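Local coordinates for heroin esterase (Rhodococcus sp., PDB 1LZL), which probably hydrolyses acetyl esters, heroin among them, as a serine esterase of the alpha/beta hydrolase fold, at residues A[88-92]-A[217-221]; A[158-164]-A[185-191]; A[257-262]-A[289-293]. One frame throughout, in Å; residues are numbered along the deposited sequence. Where two conformers were deposited one is given.

Contact 1 of 3, residues A[88-92]-A[217-221]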
ATOM      1  N   GLY A  88      -7.046  -1.587  -2.041  1.00 10.72           N
ATOM      2  CA  GLY A  88      -8.465  -1.992  -2.129  1.00  9.98           C
ATOM      3  C   GLY A  88      -9.347  -1.115  -1.277  1.00 10.24           C
ATOM      4  O   GLY A  88     -10.464  -1.492  -0.846  1.00 11.75           O
ATOM      5  N   GLY A  89      -8.953   0.133  -1.024  1.00 10.21           N
ATOM      6  CA  GLY A  89      -9.821   1.062  -0.350  1.00 11.13           C
ATOM      7  C   GLY A  89     -10.246   0.675   1.054  1.00  9.72           C
ATOM      8  O   GLY A  89     -11.243   1.207   1.557  1.00 10.78           O
ATOM      9  N   PHE A  90      -9.478  -0.174   1.724  1.00  9.59           N
ATOM     10  CA  PHE A  90      -9.728  -0.666   3.101  1.00  9.88           C
ATOM     11  C   PHE A  90     -10.816  -1.734   3.107  1.00  8.97           C
ATOM     12  O   PHE A  90     -10.973  -2.411   4.151  1.00 10.71           O
ATOM     13  CB  PHE A  90     -10.092   0.425   4.118  1.00 10.79           C
ATOM     14  CG  PHE A  90      -9.076   1.550   4.231  1.00  9.85           C
ATOM     15  CD1 PHE A  90      -7.796   1.333   4.724  1.00 11.14           C
ATOM     16  CD2 PHE A  90      -9.378   2.843   3.839  1.00 10.60           C
ATOM     17  CE1 PHE A  90      -6.876   2.377   4.813  1.00 10.83           C
ATOM     18  CE2 PHE A  90      -8.484   3.902   3.938  1.00 10.25           C
ATOM     19  CZ  PHE A  90      -7.202   3.670   4.429  1.00 11.41           C
ATOM     20  N   ALA A  91     -11.562  -1.924   2.027  1.00 10.44           N
ATOM     21  CA  ALA A  91     -12.749  -2.804   2.081  1.00 10.32           C
ATOM     22  C   ALA A  91     -12.731  -3.942   1.103  1.00 11.06           C
ATOM     23  O   ALA A  91     -13.623  -4.830   1.187  1.00 12.34           O
ATOM     24  CB  ALA A  91     -14.017  -1.939   1.902  1.00 12.91           C
ATOM     25  N   ILE A  92     -11.784  -3.931   0.150  1.00 11.04           N
ATOM     26  CA  ILE A  92     -11.716  -5.039  -0.816  1.00 11.79           C
ATOM     27  C   ILE A  92     -10.277  -5.530  -0.971  1.00 11.26           C
ATOM     28  O   ILE A  92      -9.358  -4.826  -0.470  1.00 12.34           O
ATOM     29  CB  ILE A  92     -12.276  -4.662  -2.223  1.00 13.10           C
ATOM     30  CG1 ILE A  92     -11.387  -3.772  -3.069  1.00 15.60           C
ATOM     31  CG2 ILE A  92     -13.675  -4.075  -2.044  1.00 17.25           C
ATOM     32  CD1 ILE A  92     -12.083  -3.338  -4.369  1.00 19.18           C
ATOM     33  N   SER A 217     -14.998   4.736   0.998  1.00 11.97           N
ATOM     34  CA  SER A 217     -13.847   3.979   1.549  1.00 10.22           C
ATOM     35  C   SER A 217     -13.561   4.423   2.958  1.00 11.22           C
ATOM     36  O   SER A 217     -13.417   3.599   3.869  1.00 11.22           O
ATOM     37  CB  SER A 217     -12.655   4.240   0.640  1.00 10.43           C
ATOM     38  OG  SER A 217     -11.390   3.816   1.158  1.00 11.14           O
ATOM     39  N   TRP A 218     -13.493   5.739   3.198  1.00 11.64           N
ATOM     40  CA  TRP A 218     -13.210   6.158   4.574  1.00 11.62           C
ATOM     41  C   TRP A 218     -14.359   5.862   5.521  1.00 11.78           C
ATOM     42  O   TRP A 218     -14.160   5.583   6.692  1.00 12.44           O
ATOM     43  CB  TRP A 218     -12.853   7.647   4.592  1.00 12.78           C
ATOM     44  CG  TRP A 218     -11.447   7.865   4.051  1.00 11.02           C
ATOM     45  CD1 TRP A 218     -11.090   8.334   2.791  1.00 11.66           C
ATOM     46  CD2 TRP A 218     -10.243   7.626   4.772  1.00 10.78           C
ATOM     47  NE1 TRP A 218      -9.697   8.400   2.689  1.00 11.64           N
ATOM     48  CE2 TRP A 218      -9.178   7.960   3.899  1.00 10.72           C
ATOM     49  CE3 TRP A 218      -9.937   7.147   6.052  1.00 11.08           C
ATOM     50  CZ2 TRP A 218      -7.848   7.844   4.272  1.00 11.30           C
ATOM     51  CZ3 TRP A 218      -8.600   7.033   6.444  1.00 11.48           C
ATOM     52  CH2 TRP A 218      -7.561   7.384   5.552  1.00 11.46           C
ATOM     53  N   LYS A 219     -15.596   5.956   5.021  1.00 11.88           N
ATOM     54  CA  LYS A 219     -16.758   5.610   5.864  1.00 12.99           C
ATOM     55  C   LYS A 219     -16.721   4.141   6.256  1.00 12.26           C
ATOM     56  O   LYS A 219     -16.927   3.811   7.430  1.00 14.37           O
ATOM     57  CB  LYS A 219     -18.044   5.987   5.125  1.00 16.81           C
ATOM     58  CG  LYS A 219     -19.334   5.729   5.905  1.00 20.71           C
ATOM     59  CD  LYS A 219     -19.185   6.412   7.261  1.00 19.09           C
ATOM     60  CE  LYS A 219     -20.418   6.378   8.148  1.00 21.09           C
ATOM     61  NZ  LYS A 219     -20.224   7.293   9.299  1.00 29.25           N
ATOM     62  N   TYR A 220     -16.455   3.223   5.333  1.00 11.24           N
ATOM     63  CA  TYR A 220     -16.329   1.808   5.684  1.00 10.78           C
ATOM     64  C   TYR A 220     -15.232   1.597   6.721  1.00  9.95           C
ATOM     65  O   TYR A 220     -15.437   0.827   7.671  1.00 11.81           O
ATOM     66  CB  TYR A 220     -15.979   0.980   4.446  1.00 11.90           C
ATOM     67  CG  TYR A 220     -17.095   0.891   3.436  1.00 13.71           C
ATOM     68  CD1 TYR A 220     -18.426   0.873   3.837  1.00 18.85           C
ATOM     69  CD2 TYR A 220     -16.794   0.795   2.099  1.00 15.19           C
ATOM     70  CE1 TYR A 220     -19.406   0.779   2.839  1.00 23.61           C
ATOM     71  CE2 TYR A 220     -17.758   0.705   1.095  1.00 15.61           C
ATOM     72  CZ  TYR A 220     -19.067   0.694   1.504  1.00 20.20           C
ATOM     73  OH  TYR A 220     -20.045   0.611   0.538  1.00 22.90           O
ATOM     74  N   TYR A 221     -14.088   2.249   6.520  1.00  9.95           N
ATOM     75  CA  TYR A 221     -12.937   2.000   7.411  1.00  9.89           C
ATOM     76  C   TYR A 221     -13.113   2.568   8.813  1.00 10.85           C
ATOM     77  O   TYR A 221     -12.797   1.927   9.816  1.00 11.05           O
ATOM     78  CB  TYR A 221     -11.731   2.688   6.739  1.00  9.15           C
ATOM     79  CG  TYR A 221     -10.383   2.462   7.392  1.00  9.28           C
ATOM     80  CD1 TYR A 221     -10.011   1.241   7.948  1.00 10.41           C
ATOM     81  CD2 TYR A 221      -9.465   3.499   7.409  1.00 10.07           C
ATOM     82  CE1 TYR A 221      -8.753   1.091   8.524  1.00  9.78           C
ATOM     83  CE2 TYR A 221      -8.204   3.372   7.969  1.00 10.18           C
ATOM     84  CZ  TYR A 221      -7.868   2.135   8.531  1.00 11.01           C
ATOM     85  OH  TYR A 221      -6.601   1.957   9.095  1.00 13.08           O
TER
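Phe90 lays its ring flat on Tyr221 of helix 211-222. CB lies 3.8 Å from Tyr221 CB. With CG beside the backbone N (chi1 -56°) the ring lies over Tyr221, Phe90 CG 3.5 Å from Tyr221 CG. Beyond it Phe90 CD2 also approaches Ser217 OG at 3.5 Å, while CE1 reaches Tyr221 CE2 at 3.6 Å. The two rings form a face-to-face stack, planes 7° apart and centroids 3.8 Å. At the far end CE2 and CZ point edge-on at the face of the Trp218 six-membered ring, Phe90 CZ 3.9 Å from Trp218 CH2, in an edge-to-face pair with planes at 59°. Alongside, Ala91 CB packs against Tyr220 CD2. Ser217 OG lies 2.6 Å from Gly89 O and also bonds Glu190 OE2, leaving its proton's place unsettled. An alanine at Phe90 would probably open a gap over the Tyr221 face and beside Trp218, leaving the tyrosine without its stacking partner. The chemistry is thus largely aromatic, with one polar approach, from the Ser217 hydroxyl, shared between Gly89 O and Glu190 OE2; the setting is consistent with the glycine-rich loop that supplies the oxyanion hole in related esterases.

Contact 2 of 3, residues A[158-164]-A[185-191]. Unlike the reference sequence in segment 158-164: Gln159 (reference Glu).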
ATOM      1  N   GLY A 158       3.150  -0.290   0.914  1.00  8.04           N
ATOM      2  CA  GLY A 158       1.867  -0.782   0.439  1.00  8.53           C
ATOM      3  C   GLY A 158       1.363   0.122  -0.683  1.00  8.86           C
ATOM      4  O   GLY A 158       1.977   1.148  -0.966  1.00  8.23           O
ATOM      5  N   GLN A 159       0.250  -0.295  -1.291  1.00  8.57           N
ATOM      6  CA  GLN A 159      -0.344   0.456  -2.382  1.00  8.67           C
ATOM      7  C   GLN A 159      -1.732   0.949  -1.985  1.00  8.83           C
ATOM      8  O   GLN A 159      -2.489   0.160  -1.379  1.00  9.64           O
ATOM      9  CB  GLN A 159      -0.473  -0.461  -3.636  1.00 11.32           C
ATOM     10  CG  GLN A 159      -1.023   0.223  -4.873  1.00 16.99           C
ATOM     11  CD  GLN A 159      -0.988  -0.608  -6.138  1.00 31.98           C
ATOM     12  OE1 GLN A 159      -0.814  -0.112  -7.250  1.00 37.92           O
ATOM     13  NE2 GLN A 159      -1.162  -1.921  -6.000  1.00 44.33           N
ATOM     14  N   SER A 160      -2.080   2.186  -2.375  1.00  8.79           N
ATOM     15  CA  SER A 160      -3.427   2.765  -2.193  1.00  9.19           C
ATOM     16  C   SER A 160      -3.838   2.667  -0.724  1.00  8.80           C
ATOM     17  O   SER A 160      -3.053   3.168   0.111  1.00  8.99           O
ATOM     18  CB  SER A 160      -4.414   2.043  -3.111  0.58 12.61           C
ATOM     19  OG  SER A 160      -5.690   2.645  -3.031  0.58 15.10           O
ATOM     20  N   ALA A 161      -4.955   2.048  -0.331  1.00  9.10           N
ATOM     21  CA  ALA A 161      -5.235   1.912   1.109  1.00  8.69           C
ATOM     22  C   ALA A 161      -4.107   1.215   1.843  1.00  8.88           C
ATOM     23  O   ALA A 161      -3.852   1.526   3.013  1.00  9.44           O
ATOM     24  CB  ALA A 161      -6.538   1.101   1.283  1.00 10.27           C
ATOM     25  N   GLY A 162      -3.429   0.275   1.175  1.00  8.12           N
ATOM     26  CA  GLY A 162      -2.275  -0.386   1.802  1.00  8.87           C
ATOM     27  C   GLY A 162      -1.128   0.581   2.065  1.00  9.02           C
ATOM     28  O   GLY A 162      -0.355   0.387   3.006  1.00  8.87           O
ATOM     29  N   GLY A 163      -0.997   1.608   1.220  1.00  7.92           N
ATOM     30  CA  GLY A 163      -0.035   2.674   1.503  1.00  8.64           C
ATOM     31  C   GLY A 163      -0.450   3.518   2.678  1.00  7.75           C
ATOM     32  O   GLY A 163       0.406   3.999   3.446  1.00  8.63           O
ATOM     33  N   GLY A 164      -1.761   3.737   2.885  1.00  8.53           N
ATOM     34  CA  GLY A 164      -2.197   4.415   4.113  1.00  9.07           C
ATOM     35  C   GLY A 164      -1.956   3.567   5.344  1.00  8.52           C
ATOM     36  O   GLY A 164      -1.422   4.023   6.353  1.00  9.05           O
ATOM     37  N   PHE A 185       7.779   2.557   1.820  1.00  7.72           N
ATOM     38  CA  PHE A 185       7.476   2.583   0.389  1.00  7.76           C
ATOM     39  C   PHE A 185       5.968   2.783   0.213  1.00  8.77           C
ATOM     40  O   PHE A 185       5.200   1.842   0.553  1.00  9.44           O
ATOM     41  CB  PHE A 185       7.972   1.279  -0.254  1.00  9.06           C
ATOM     42  CG  PHE A 185       7.718   1.234  -1.744  1.00  9.49           C
ATOM     43  CD1 PHE A 185       6.514   0.799  -2.305  1.00 14.79           C
ATOM     44  CD2 PHE A 185       8.714   1.665  -2.603  1.00 10.27           C
ATOM     45  CE1 PHE A 185       6.324   0.822  -3.668  1.00 17.56           C
ATOM     46  CE2 PHE A 185       8.521   1.660  -3.976  1.00 14.25           C
ATOM     47  CZ  PHE A 185       7.329   1.257  -4.520  1.00 16.93           C
ATOM     48  N   LEU A 186       5.588   3.928  -0.309  1.00  7.94           N
ATOM     49  CA  LEU A 186       4.188   4.304  -0.390  1.00  8.61           C
ATOM     50  C   LEU A 186       3.758   4.483  -1.830  1.00  8.16           C
ATOM     51  O   LEU A 186       4.169   5.493  -2.463  1.00 10.02           O
ATOM     52  CB  LEU A 186       3.955   5.600   0.433  1.00  8.57           C
ATOM     53  CG  LEU A 186       4.416   5.521   1.899  1.00  7.94           C
ATOM     54  CD1 LEU A 186       4.108   6.833   2.609  1.00 11.23           C
ATOM     55  CD2 LEU A 186       3.768   4.347   2.653  1.00 10.93           C
ATOM     56  N   GLU A 187       2.968   3.576  -2.370  1.00  8.61           N
ATOM     57  CA  GLU A 187       2.565   3.720  -3.770  1.00  7.57           C
ATOM     58  C   GLU A 187       1.130   4.198  -3.838  1.00  8.20           C
ATOM     59  O   GLU A 187       0.263   3.512  -3.259  1.00  8.38           O
ATOM     60  CB  GLU A 187       2.753   2.342  -4.435  1.00 10.93           C
ATOM     61  CG  GLU A 187       2.398   2.206  -5.883  1.00 18.38           C
ATOM     62  CD  GLU A 187       2.869   0.872  -6.488  1.00 30.62           C
ATOM     63  OE1 GLU A 187       3.066  -0.120  -5.755  1.00 29.63           O
ATOM     64  OE2 GLU A 187       3.025   0.885  -7.748  1.00 44.01           O
ATOM     65  N   ILE A 188       0.890   5.291  -4.540  1.00  7.91           N
ATOM     66  CA  ILE A 188      -0.447   5.906  -4.665  1.00  7.60           C
ATOM     67  C   ILE A 188      -1.213   5.833  -3.333  1.00  8.29           C
ATOM     68  O   ILE A 188      -2.337   5.382  -3.237  1.00  8.70           O
ATOM     69  CB  ILE A 188      -1.231   5.341  -5.850  1.00  8.16           C
ATOM     70  CG1 ILE A 188      -1.517   3.817  -5.847  1.00  9.63           C
ATOM     71  CG2 ILE A 188      -0.528   5.738  -7.135  1.00 10.83           C
ATOM     72  CD1 ILE A 188      -2.311   3.284  -7.041  1.00 12.85           C
ATOM     73  N   PRO A 189      -0.587   6.291  -2.224  1.00  7.61           N
ATOM     74  CA  PRO A 189      -1.209   6.030  -0.922  1.00  8.06           C
ATOM     75  C   PRO A 189      -2.496   6.788  -0.648  1.00  7.91           C
ATOM     76  O   PRO A 189      -2.639   7.937  -1.105  1.00  9.09           O
ATOM     77  CB  PRO A 189      -0.113   6.525   0.072  1.00  8.37           C
ATOM     78  CG  PRO A 189       0.636   7.580  -0.701  1.00  8.91           C
ATOM     79  CD  PRO A 189       0.703   7.021  -2.117  1.00  8.38           C
ATOM     80  N   GLU A 190      -3.409   6.215   0.138  1.00  7.51           N
ATOM     81  CA  GLU A 190      -4.663   6.786   0.617  1.00  7.59           C
ATOM     82  C   GLU A 190      -4.430   7.215   2.059  1.00  8.44           C
ATOM     83  O   GLU A 190      -4.362   6.371   2.969  1.00  9.20           O
ATOM     84  CB  GLU A 190      -5.763   5.740   0.494  1.00  9.96           C
ATOM     85  CG  GLU A 190      -7.138   6.220   0.945  1.00 10.63           C
ATOM     86  CD  GLU A 190      -8.214   5.173   0.758  1.00 10.06           C
ATOM     87  OE1 GLU A 190      -7.933   4.037   0.355  1.00 10.99           O
ATOM     88  OE2 GLU A 190      -9.380   5.550   1.045  1.00 10.69           O
ATOM     89  N   LEU A 191      -4.281   8.544   2.265  1.00  8.30           N
ATOM     90  CA  LEU A 191      -3.693   9.073   3.511  1.00  8.38           C
ATOM     91  C   LEU A 191      -4.592  10.020   4.306  1.00  8.59           C
ATOM     92  O   LEU A 191      -4.388  10.222   5.487  1.00  9.42           O
ATOM     93  CB  LEU A 191      -2.398   9.831   3.193  1.00  8.93           C
ATOM     94  CG  LEU A 191      -1.248   9.011   2.593  1.00  7.85           C
ATOM     95  CD1 LEU A 191      -0.206   9.944   1.985  1.00  8.96           C
ATOM     96  CD2 LEU A 191      -0.645   8.088   3.635  1.00 10.38           C
TER
HETATM   97  O   HOH W   1       0.773   2.526  -8.695  1.00 22.62           O
HETATM   98  O   HOH W   2       1.896  -1.314  -8.955  1.00 36.84           O
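Gly158 and Gln159 pair in parallel with Leu186 and Glu187, and their backbone polar atoms are largely matched. Glu187 N gives a nearly straight bond to Gly158 O (3.0 Å, 173°), and Ser160 N reaches Glu187 O at 2.8 Å; the bond from Gly158 N to Phe185 O is less certain. Ser160 O has two donors, Gly164 N from the helix and Glu190 N, the latter 3.1 Å from Ser160 O and above the carbonyl plane rather than within it, with Gly163 N a weak third. The segments belong to a beta-alpha-beta unit, and the sharp strand-to-helix turn at Ser160, whose backbone is strained with a positive phi, fits the nucleophile elbow (GxSxG) of alpha/beta hydrolases. Glycines let the chains close up: Gly164 CA lies 3.1 Å from Glu190 O in a CA-H...O contact, and Pro189 CB lies beside Gly163. Gln159, which is Glu in the reference sequence, stacks its amide on the Glu187 carboxylate, planes 23° apart; both chains run extended from a CG anti to the backbone N. Two waters each donate to Glu187 OE2, at 2.9 and 2.8 Å, and only weakly to Gln159 OE1. Buried Glu190 directs OE1 at Ala161 CB, 3.4 Å away, while OE2 is turned to Ser217.

Contact 3 of 3, residues A[257-262]-A[289-293]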
ATOM      1  N   MET A 257      -0.095   9.425  -9.151  1.00  8.07           N
ATOM      2  CA  MET A 257      -0.528   9.382 -10.538  1.00  8.22           C
ATOM      3  C   MET A 257      -1.301  10.650 -10.869  1.00  8.89           C
ATOM      4  O   MET A 257      -1.952  11.219 -10.014  1.00  9.96           O
ATOM      5  CB  MET A 257      -1.376   8.145 -10.798  1.00 10.59           C
ATOM      6  CG  MET A 257      -0.693   6.851 -10.398  1.00 11.72           C
ATOM      7  SD  MET A 257       0.717   6.416 -11.422  1.00 13.98           S
ATOM      8  CE  MET A 257       1.932   5.912 -10.233  1.00 18.94           C
ATOM      9  N   GLU A 258      -1.211  11.055 -12.148  1.00  9.04           N
ATOM     10  CA  GLU A 258      -1.774  12.357 -12.510  1.00  8.83           C
ATOM     11  C   GLU A 258      -3.278  12.499 -12.270  1.00  9.35           C
ATOM     12  O   GLU A 258      -3.735  13.499 -11.735  1.00  9.49           O
ATOM     13  CB  GLU A 258      -1.455  12.588 -13.994  1.00  9.47           C
ATOM     14  CG  GLU A 258      -1.964  13.962 -14.427  1.00  9.90           C
ATOM     15  CD  GLU A 258      -1.624  14.381 -15.837  1.00 11.09           C
ATOM     16  OE1 GLU A 258      -0.522  14.031 -16.304  1.00 12.61           O
ATOM     17  OE2 GLU A 258      -2.475  15.105 -16.451  1.00 12.76           O
ATOM     18  N   LEU A 259      -4.033  11.509 -12.732  1.00  9.74           N
ATOM     19  CA  LEU A 259      -5.484  11.548 -12.744  1.00 11.61           C
ATOM     20  C   LEU A 259      -6.064  10.771 -11.576  1.00 14.25           C
ATOM     21  O   LEU A 259      -7.224  10.350 -11.587  1.00 13.42           O
ATOM     22  CB  LEU A 259      -6.032  10.998 -14.080  1.00 11.91           C
ATOM     23  CG  LEU A 259      -5.627  11.801 -15.315  1.00 15.26           C
ATOM     24  CD1 LEU A 259      -6.281  11.210 -16.545  1.00 23.34           C
ATOM     25  CD2 LEU A 259      -6.029  13.265 -15.206  1.00 19.31           C
ATOM     26  N   ASP A 260      -5.307  10.602 -10.497  1.00 12.24           N
ATOM     27  CA  ASP A 260      -5.749   9.975  -9.261  1.00 10.99           C
ATOM     28  C   ASP A 260      -6.249  10.978  -8.260  1.00  9.96           C
ATOM     29  O   ASP A 260      -5.547  11.974  -7.891  1.00 10.81           O
ATOM     30  CB  ASP A 260      -4.540   9.224  -8.692  1.00 12.53           C
ATOM     31  CG  ASP A 260      -4.812   8.367  -7.482  1.00 11.77           C
ATOM     32  OD1 ASP A 260      -5.935   8.413  -6.924  1.00 12.25           O
ATOM     33  OD2 ASP A 260      -3.893   7.612  -7.129  1.00 13.02           O
ATOM     34  N   PRO A 261      -7.438  10.864  -7.672  1.00 10.33           N
ATOM     35  CA  PRO A 261      -7.873  11.791  -6.633  1.00  9.56           C
ATOM     36  C   PRO A 261      -6.898  11.811  -5.438  1.00  8.95           C
ATOM     37  O   PRO A 261      -6.835  12.800  -4.719  1.00  9.35           O
ATOM     38  CB  PRO A 261      -9.192  11.187  -6.106  1.00 11.75           C
ATOM     39  CG  PRO A 261      -9.436   9.984  -6.898  1.00 16.35           C
ATOM     40  CD  PRO A 261      -8.428   9.801  -7.979  1.00 11.09           C
ATOM     41  N   LEU A 262      -6.154  10.753  -5.185  1.00  8.13           N
ATOM     42  CA  LEU A 262      -5.186  10.683  -4.080  1.00  8.37           C
ATOM     43  C   LEU A 262      -3.914  11.452  -4.386  1.00  7.87           C
ATOM     44  O   LEU A 262      -3.020  11.540  -3.507  1.00  8.88           O
ATOM     45  CB  LEU A 262      -4.835   9.212  -3.848  1.00  9.32           C
ATOM     46  CG  LEU A 262      -6.011   8.294  -3.457  1.00 10.44           C
ATOM     47  CD1 LEU A 262      -5.549   6.855  -3.344  1.00 10.87           C
ATOM     48  CD2 LEU A 262      -6.629   8.781  -2.160  1.00 12.09           C
ATOM     49  N   PHE A 289      -3.218   7.114 -14.150  1.00 11.37           N
ATOM     50  CA  PHE A 289      -4.423   7.203 -13.294  1.00 12.47           C
ATOM     51  C   PHE A 289      -4.211   6.244 -12.114  1.00 11.52           C
ATOM     52  O   PHE A 289      -3.273   5.459 -12.096  1.00 12.48           O
ATOM     53  CB  PHE A 289      -5.707   6.935 -14.086  1.00 13.36           C
ATOM     54  CG  PHE A 289      -5.782   5.599 -14.801  1.00 14.66           C
ATOM     55  CD1 PHE A 289      -6.171   4.462 -14.111  1.00 13.61           C
ATOM     56  CD2 PHE A 289      -5.468   5.476 -16.153  1.00 15.42           C
ATOM     57  CE1 PHE A 289      -6.240   3.247 -14.765  1.00 14.77           C
ATOM     58  CE2 PHE A 289      -5.531   4.264 -16.827  1.00 15.91           C
ATOM     59  CZ  PHE A 289      -5.904   3.143 -16.115  1.00 17.78           C
ATOM     60  N   HIS A 290      -5.180   6.319 -11.148  1.00 12.04           N
ATOM     61  CA  HIS A 290      -5.078   5.388 -10.029  1.00 14.21           C
ATOM     62  C   HIS A 290      -5.103   3.929 -10.440  1.00 15.02           C
ATOM     63  O   HIS A 290      -6.146   3.485 -10.942  1.00 15.42           O
ATOM     64  CB  HIS A 290      -6.229   5.660  -9.063  1.00 14.75           C
ATOM     65  CG  HIS A 290      -6.067   4.848  -7.797  1.00 15.85           C
ATOM     66  ND1 HIS A 290      -5.344   5.314  -6.735  1.00 17.89           N
ATOM     67  CD2 HIS A 290      -6.575   3.642  -7.419  1.00 17.53           C
ATOM     68  CE1 HIS A 290      -5.382   4.413  -5.737  1.00 19.62           C
ATOM     69  NE2 HIS A 290      -6.132   3.398  -6.138  1.00 20.15           N
ATOM     70  N   GLY A 291      -4.052   3.139 -10.237  1.00 18.21           N
ATOM     71  CA  GLY A 291      -4.061   1.746 -10.692  1.00 19.97           C
ATOM     72  C   GLY A 291      -3.622   1.563 -12.139  1.00 15.94           C
ATOM     73  O   GLY A 291      -3.675   0.409 -12.625  1.00 17.38           O
ATOM     74  N   SER A 292      -3.154   2.604 -12.838  1.00 14.08           N
ATOM     75  CA  SER A 292      -2.679   2.330 -14.212  1.00 14.29           C
ATOM     76  C   SER A 292      -1.453   1.441 -14.268  1.00 13.91           C
ATOM     77  O   SER A 292      -1.087   0.851 -15.328  1.00 15.47           O
ATOM     78  CB  SER A 292      -2.488   3.651 -14.977  1.00 14.62           C
ATOM     79  OG  SER A 292      -1.489   4.474 -14.371  1.00 14.62           O
ATOM     80  N   ALA A 293      -0.754   1.276 -13.122  1.00 15.13           N
ATOM     81  CA  ALA A 293       0.320   0.273 -13.070  1.00 16.09           C
ATOM     82  C   ALA A 293      -0.190  -1.113 -13.430  1.00 17.38           C
ATOM     83  O   ALA A 293       0.581  -1.974 -13.834  1.00 17.59           O
ATOM     84  CB  ALA A 293       0.918   0.238 -11.673  1.00 15.95           C
TER
HETATM   85  O   HOH W   3      -7.590   7.699 -11.188  1.00 14.83           O
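Leu259 and Asp260 face Phe289 and His290 where a type I turn (Met257 to Asp260) meets a type II turn (Phe289 to Ser292). One water bridges the backbones, donating to Leu259 O and accepting from His290 N at 2.8 Å. The central side-chain bond runs from His290 ND1 to Asp260 OD2, 2.7 Å long and 163° at the hydrogen. His290 has CG anti to the backbone N (chi1 -173°), which brings ND1 up to Asp260. The aspartate oxygen lies almost in the imidazole plane, whereas the donor comes from above the carboxylate, the two planes being 75° apart. Asp260 OD1 caps the turn ahead of helix 263-275, taking Leu262 N at 2.9 Å, so each carboxylate oxygen has a donor and the group is held against rotation. Leu262 CD1 lies 3.4 Å from His290 CE1. On the Phe289 side, Met257 CG packs 3.4 Å from Phe289 O, and Leu259 CB meets Phe289 CB. Phe289 in turn has Ser292 CB over the centre of one ring face. The ND1 bond orients the imidazole so that NE2 lies on the Ser160 side, consistent with the Ser-His-Asp charge relay of serine esterases.

How the contacts relate
Along the chain, the segments of contact 2 fall between those of contact 1, and contact 3 follows both. The centre of contact 2 is about 4 Å from the centre of the chain, where adjacent parallel strands 153-159 and 183-187 end; the 257-262 and 289-293 loops follow strands 252-257 and 280-285, next across the same sheet. Contact 1 adds the loop after strand 79-85 and helix 211-222. The centres of contacts 1 and 2 are about 13 Å apart. Those of contacts 2 and 3 are about 12 Å apart, and those of contacts 1 and 3 about 17 Å. Contact 2 touches both neighbours, meeting contact 1 through Glu190 and contact 3 through Ser160 and Ile188. The loops thus gather the probable triad and oxyanion-hole region at one end of the sheet.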